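Local coordinates for type-iv like pilin ttha1219 (Thermus thermophilus, PDB 5G23), which is a type IV pilin-like protein, probably part of the pilus machinery linked to natural competence and DNA uptake, at residues 48-52 and 133-137; 83-89 and 103-109. One frame throughout, in Å; residues are numbered along the deposited sequence.

From the N terminus the chain first runs through helix 44-61, which carries 48-52. It then lays down strands 69-75, 82-88, 104-112 and 115-122 of an antiparallel sheet. Interaction 2 pairs two of these neighbours, 83-89 with 103-109, and closes a short excursion of 13 residues that holds no helix or strand. Interaction 1 closes a much longer loop when strand 132-134 brings 133-137 back to the helix. Interaction 2 is nested inside that loop, and the two do not cross. Their centres lie about 20 Å apart. Interaction 2 joins two inner strands of the sheet, and interaction 1 ties its outermost strand 132-134 to the N-terminal helix.

Interaction 1 of 2, residues 48-52 and 133-137; sequences ELSLT and PVLGG
Leu135 points its side chain at Leu49 and Thr52 on helix 44-61, in the helix-on-sheet packing of the pilin fold. It sits at a classic beta bulge, where Val134 and Leu135 both face Leu116 of the next strand. The chain turns a corner there.

The contact between the segments is mainly apolar. With chi1 at 180°, CG of Leu135 stands opposite the backbone N, and the branched end reaches the helix. Its CD2 methyl meets CD2 of Leu49 at 3.6 Å, and the two side chains cross at about a right angle. The same CD2 lies 3.7 Å from OG1 of Thr52. Val134 adds a looser touch, its CG1 lying 4.0 Å from CG2 of Thr52. Leu180 of strand 173-184 also packs on Leu49 and Thr52. Leu51 of the second subunit reaches Thr52 and Val134, so the site borders the dimer contact.

The polar part stays within the helix. The carbonyl O of Glu48 accepts two bonds, from N and OG1 of Thr52, which approach from opposite faces of its plane. With OG1 held there, CG2 is the branch that meets Val134. From OG1 of Thr52 to O of Glu48 the hydroxyl bond measures 2.9 Å.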
loop_
_atom_site.group_PDB
_atom_site.type_symbol
_atom_site.label_atom_id
_atom_site.label_comp_id
_atom_site.label_asym_id
_atom_site.label_seq_id
_atom_site.Cartn_x
_atom_site.Cartn_y
_atom_site.Cartn_z
ATOM N N GLU B 48 10.155 4.306 2.666
ATOM C CA GLU B 48 9.689 2.916 2.595
ATOM C C GLU B 48 8.787 2.547 3.774
ATOM O O GLU B 48 7.886 1.727 3.647
ATOM C CB GLU B 48 10.820 1.931 2.630
ATOM C CG GLU B 48 10.422 0.582 2.113
ATOM C CD GLU B 48 11.619 -0.372 1.981
ATOM O OE1 GLU B 48 12.801 -0.019 2.351
ATOM O OE2 GLU B 48 11.368 -1.476 1.435
ATOM N N LEU B 49 9.123 3.038 4.944
ATOM C CA LEU B 49 8.281 2.843 6.120
ATOM C C LEU B 49 6.916 3.544 5.897
ATOM O O LEU B 49 5.868 2.983 6.342
ATOM C CB LEU B 49 8.913 3.371 7.387
ATOM C CG LEU B 49 10.162 2.640 7.865
ATOM C CD1 LEU B 49 10.730 3.276 9.096
ATOM C CD2 LEU B 49 9.897 1.152 8.162
ATOM N N SER B 50 6.906 4.705 5.276
ATOM C CA SER B 50 5.612 5.396 4.978
ATOM C C SER B 50 4.734 4.576 3.997
ATOM O O SER B 50 3.570 4.458 4.239
ATOM C CB SER B 50 5.818 6.803 4.430
ATOM O OG SER B 50 6.438 7.539 5.514
ATOM N N LEU B 51 5.341 3.962 2.984
ATOM C CA LEU B 51 4.624 3.092 2.084
ATOM C C LEU B 51 4.024 1.928 2.888
ATOM O O LEU B 51 2.875 1.533 2.655
ATOM C CB LEU B 51 5.545 2.587 0.978
ATOM C CG LEU B 51 5.902 3.585 -0.121
ATOM C CD1 LEU B 51 7.003 3.004 -0.984
ATOM C CD2 LEU B 51 4.707 3.869 -0.985
ATOM N N THR B 52 4.832 1.348 3.773
ATOM C CA THR B 52 4.439 0.171 4.534
ATOM C C THR B 52 3.278 0.526 5.418
ATOM O O THR B 52 2.264 -0.188 5.499
ATOM C CB THR B 52 5.652 -0.360 5.391
ATOM O OG1 THR B 52 6.703 -0.728 4.523
ATOM C CG2 THR B 52 5.286 -1.565 6.184
ATOM N N PRO B 133 6.195 -11.321 1.234
ATOM C CA PRO B 133 7.054 -10.286 1.821
ATOM C C PRO B 133 6.421 -8.909 1.826
ATOM O O PRO B 133 5.708 -8.557 0.897
ATOM C CB PRO B 133 8.282 -10.246 0.891
ATOM C CG PRO B 133 8.166 -11.451 -0.020
ATOM C CD PRO B 133 6.762 -11.982 0.042
ATOM N N VAL B 134 6.627 -8.141 2.870
ATOM C CA VAL B 134 6.241 -6.747 2.797
ATOM C C VAL B 134 7.501 -5.888 2.774
ATOM O O VAL B 134 7.726 -5.129 1.850
ATOM C CB VAL B 134 5.348 -6.356 4.025
ATOM C CG1 VAL B 134 4.948 -4.867 3.993
ATOM C CG2 VAL B 134 4.070 -7.189 3.989
ATOM N N LEU B 135 8.334 -6.048 3.796
ATOM C CA LEU B 135 9.477 -5.205 4.017
ATOM C C LEU B 135 10.519 -6.086 4.747
ATOM O O LEU B 135 10.208 -6.709 5.744
ATOM C CB LEU B 135 9.057 -4.008 4.967
ATOM C CG LEU B 135 10.171 -3.002 5.322
ATOM C CD1 LEU B 135 10.641 -2.249 4.129
ATOM C CD2 LEU B 135 9.698 -1.995 6.334
ATOM N N GLY B 136 11.769 -6.006 4.312
ATOM C CA GLY B 136 12.883 -6.420 5.106
ATOM C C GLY B 136 13.373 -7.821 4.776
ATOM O O GLY B 136 13.017 -8.370 3.784
ATOM N N GLY B 137 14.188 -8.361 5.680
ATOM C CA GLY B 137 14.766 -9.705 5.553
ATOM C C GLY B 137 15.982 -9.692 4.596
ATOM O O GLY B 137 16.387 -10.730 4.065
#

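Interaction 2 of 2, residues 83-89 and 103-109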
loop_
_atom_site.group_PDB
_atom_site.type_symbol
_atom_site.label_atom_id
_atom_site.label_comp_id
_atom_site.label_asym_id
_atom_site.label_seq_id
_atom_site.Cartn_x
_atom_site.Cartn_y
_atom_site.Cartn_z
ATOM N N VAL B 83 -0.690 -9.710 14.050
ATOM C CA VAL B 83 -2.056 -9.225 14.023
ATOM C C VAL B 83 -2.822 -9.984 12.936
ATOM O O VAL B 83 -2.283 -10.199 11.840
ATOM C CB VAL B 83 -2.156 -7.702 13.903
ATOM C CG1 VAL B 83 -1.354 -7.175 12.779
ATOM C CG2 VAL B 83 -3.611 -7.294 13.712
ATOM N N GLN B 84 -3.990 -10.466 13.290
ATOM C CA GLN B 84 -4.933 -11.043 12.322
ATOM C C GLN B 84 -6.274 -10.341 12.404
ATOM O O GLN B 84 -6.718 -10.016 13.495
ATOM C CB GLN B 84 -5.128 -12.542 12.503
ATOM C CG GLN B 84 -3.854 -13.375 12.596
ATOM C CD GLN B 84 -4.144 -14.734 13.176
ATOM O OE1 GLN B 84 -4.554 -15.634 12.450
ATOM N NE2 GLN B 84 -4.067 -14.856 14.501
ATOM N N GLY B 85 -6.949 -10.197 11.248
ATOM C CA GLY B 85 -8.234 -9.590 11.159
ATOM C C GLY B 85 -9.134 -10.146 10.055
ATOM O O GLY B 85 -8.656 -10.726 9.098
ATOM N N TRP B 86 -10.433 -10.010 10.235
ATOM C CA TRP B 86 -11.408 -10.546 9.232
ATOM C C TRP B 86 -12.430 -9.445 8.955
ATOM O O TRP B 86 -12.677 -8.533 9.791
ATOM C CB TRP B 86 -12.062 -11.813 9.754
ATOM C CG TRP B 86 -11.139 -12.941 9.956
ATOM C CD1 TRP B 86 -10.888 -13.943 9.084
ATOM C CD2 TRP B 86 -10.297 -13.180 11.098
ATOM N NE1 TRP B 86 -9.918 -14.780 9.587
ATOM C CE2 TRP B 86 -9.560 -14.336 10.837
ATOM C CE3 TRP B 86 -10.082 -12.487 12.308
ATOM C CZ2 TRP B 86 -8.630 -14.841 11.733
ATOM C CZ3 TRP B 86 -9.212 -13.007 13.226
ATOM C CH2 TRP B 86 -8.452 -14.181 12.918
ATOM N N PHE B 87 -13.015 -9.496 7.794
ATOM C CA PHE B 87 -14.062 -8.552 7.377
ATOM C C PHE B 87 -14.893 -9.169 6.258
ATOM O O PHE B 87 -14.475 -10.125 5.604
ATOM C CB PHE B 87 -13.462 -7.234 6.903
ATOM C CG PHE B 87 -12.412 -7.419 5.817
ATOM C CD1 PHE B 87 -11.116 -7.756 6.126
ATOM C CD2 PHE B 87 -12.745 -7.263 4.504
ATOM C CE1 PHE B 87 -10.141 -7.963 5.126
ATOM C CE2 PHE B 87 -11.786 -7.417 3.489
ATOM C CZ PHE B 87 -10.495 -7.798 3.807
ATOM N N LEU B 88 -16.077 -8.612 6.050
ATOM C CA LEU B 88 -16.960 -9.009 4.989
ATOM C C LEU B 88 -16.635 -8.222 3.741
ATOM O O LEU B 88 -16.454 -7.026 3.772
ATOM C CB LEU B 88 -18.405 -8.719 5.345
ATOM C CG LEU B 88 -19.416 -9.275 4.323
ATOM C CD1 LEU B 88 -19.477 -10.780 4.394
ATOM C CD2 LEU B 88 -20.807 -8.691 4.522
ATOM N N CYS B 89 -16.525 -8.901 2.635
ATOM C CA CYS B 89 -16.306 -8.226 1.370
ATOM C C CYS B 89 -17.582 -7.686 0.725
ATOM O O CYS B 89 -18.493 -8.437 0.537
ATOM C CB CYS B 89 -15.624 -9.205 0.439
ATOM S SG CYS B 89 -13.920 -9.361 0.813
ATOM N N GLU B 103 -18.694 -12.395 1.127
ATOM C CA GLU B 103 -17.914 -13.435 1.827
ATOM C C GLU B 103 -16.850 -12.840 2.763
ATOM O O GLU B 103 -16.283 -11.778 2.499
ATOM C CB GLU B 103 -17.316 -14.368 0.767
ATOM C CG GLU B 103 -18.408 -15.230 0.162
ATOM C CD GLU B 103 -17.973 -16.004 -1.089
ATOM O OE1 GLU B 103 -16.812 -15.813 -1.585
ATOM O OE2 GLU B 103 -18.834 -16.794 -1.577
ATOM N N VAL B 104 -16.510 -13.607 3.790
ATOM C CA VAL B 104 -15.515 -13.181 4.778
ATOM C C VAL B 104 -14.104 -13.394 4.275
ATOM O O VAL B 104 -13.784 -14.436 3.676
ATOM C CB VAL B 104 -15.698 -14.027 6.065
ATOM C CG1 VAL B 104 -14.695 -13.612 7.126
ATOM C CG2 VAL B 104 -17.083 -13.875 6.608
ATOM N N ARG B 105 -13.228 -12.415 4.505
ATOM C CA ARG B 105 -11.835 -12.535 4.203
ATOM C C ARG B 105 -10.992 -12.270 5.460
ATOM O O ARG B 105 -11.424 -11.565 6.336
ATOM C CB ARG B 105 -11.450 -11.534 3.171
ATOM C CG ARG B 105 -12.058 -12.024 1.854
ATOM C CD ARG B 105 -11.303 -11.509 0.661
ATOM N NE ARG B 105 -9.959 -12.043 0.743
ATOM C CZ ARG B 105 -9.542 -13.108 0.078
ATOM N NH1 ARG B 105 -10.366 -13.767 -0.723
ATOM N NH2 ARG B 105 -8.275 -13.486 0.230
ATOM N N GLY B 106 -9.828 -12.890 5.512
ATOM C CA GLY B 106 -8.868 -12.683 6.574
ATOM C C GLY B 106 -7.597 -12.048 6.060
ATOM O O GLY B 106 -7.205 -12.170 4.894
ATOM N N THR B 107 -6.894 -11.457 6.990
ATOM C CA THR B 107 -5.652 -10.811 6.735
ATOM C C THR B 107 -4.777 -10.952 7.957
ATOM O O THR B 107 -5.268 -10.914 9.101
ATOM C CB THR B 107 -5.909 -9.323 6.347
ATOM O OG1 THR B 107 -4.701 -8.772 5.795
ATOM C CG2 THR B 107 -6.368 -8.480 7.537
ATOM N N GLY B 108 -3.492 -11.101 7.731
ATOM C CA GLY B 108 -2.494 -11.224 8.833
ATOM C C GLY B 108 -1.107 -10.661 8.524
ATOM O O GLY B 108 -0.599 -10.760 7.383
ATOM N N TYR B 109 -0.494 -10.073 9.551
ATOM C CA TYR B 109 0.829 -9.562 9.473
ATOM C C TYR B 109 1.645 -10.140 10.612
ATOM O O TYR B 109 1.141 -10.244 11.739
ATOM C CB TYR B 109 0.814 -8.027 9.606
ATOM C CG TYR B 109 0.171 -7.372 8.463
ATOM C CD1 TYR B 109 0.901 -7.155 7.277
ATOM C CD2 TYR B 109 -1.089 -6.888 8.544
ATOM C CE1 TYR B 109 0.302 -6.549 6.196
ATOM C CE2 TYR B 109 -1.694 -6.269 7.470
ATOM C CZ TYR B 109 -0.993 -6.113 6.301
ATOM O OH TYR B 109 -1.570 -5.431 5.255
#
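Val83 and Tyr109 form a hydrogen-bonded pair in an antiparallel beta ladder between neighbouring strands of the seven-stranded sheet. The strand axes run at 161° and approach to 4.6 Å. Gly85 with Thr107 and Phe87 with Arg105 are the next hydrogen-bonded pairs. Cys89 N extends the series to Glu103 O.

Packing is close on the face of Val83 and Tyr109. CG1 of Val83 comes within 3.9 Å of CB of Tyr109, near the plane of its ring. Leu56 and Glu59 of helix 44-61 touch Tyr109. On the same face the hydroxyl of Thr107 bonds to Glu59 and Trp118.

On the other face, Trp86 meets Gly106 obliquely. Its CD1 lies 3.5 Å from CA of Gly106, where a CB would collide with the indole. NE1 bonds to the carbonyl O of Cys126. With an alanine in place of Trp86, that carbonyl would probably lose its indole donor and a gap would open beside Gly106.

The looser, partly exposed side is made by Gln84, Leu88 and the polar ends of Glu103 and Arg105. Glu103 turns away to a salt bridge with Lys122. Arg105 bends at chi3 (63°), and its NH1 reaches Ser100. The Arg105 stem is tightly packed: CB sits over one face of the Phe87 ring, 4.3 Å from the centroid. CD of Arg105 lies 3.4 Å from SG of Cys89, the sulfur joined to Cys97.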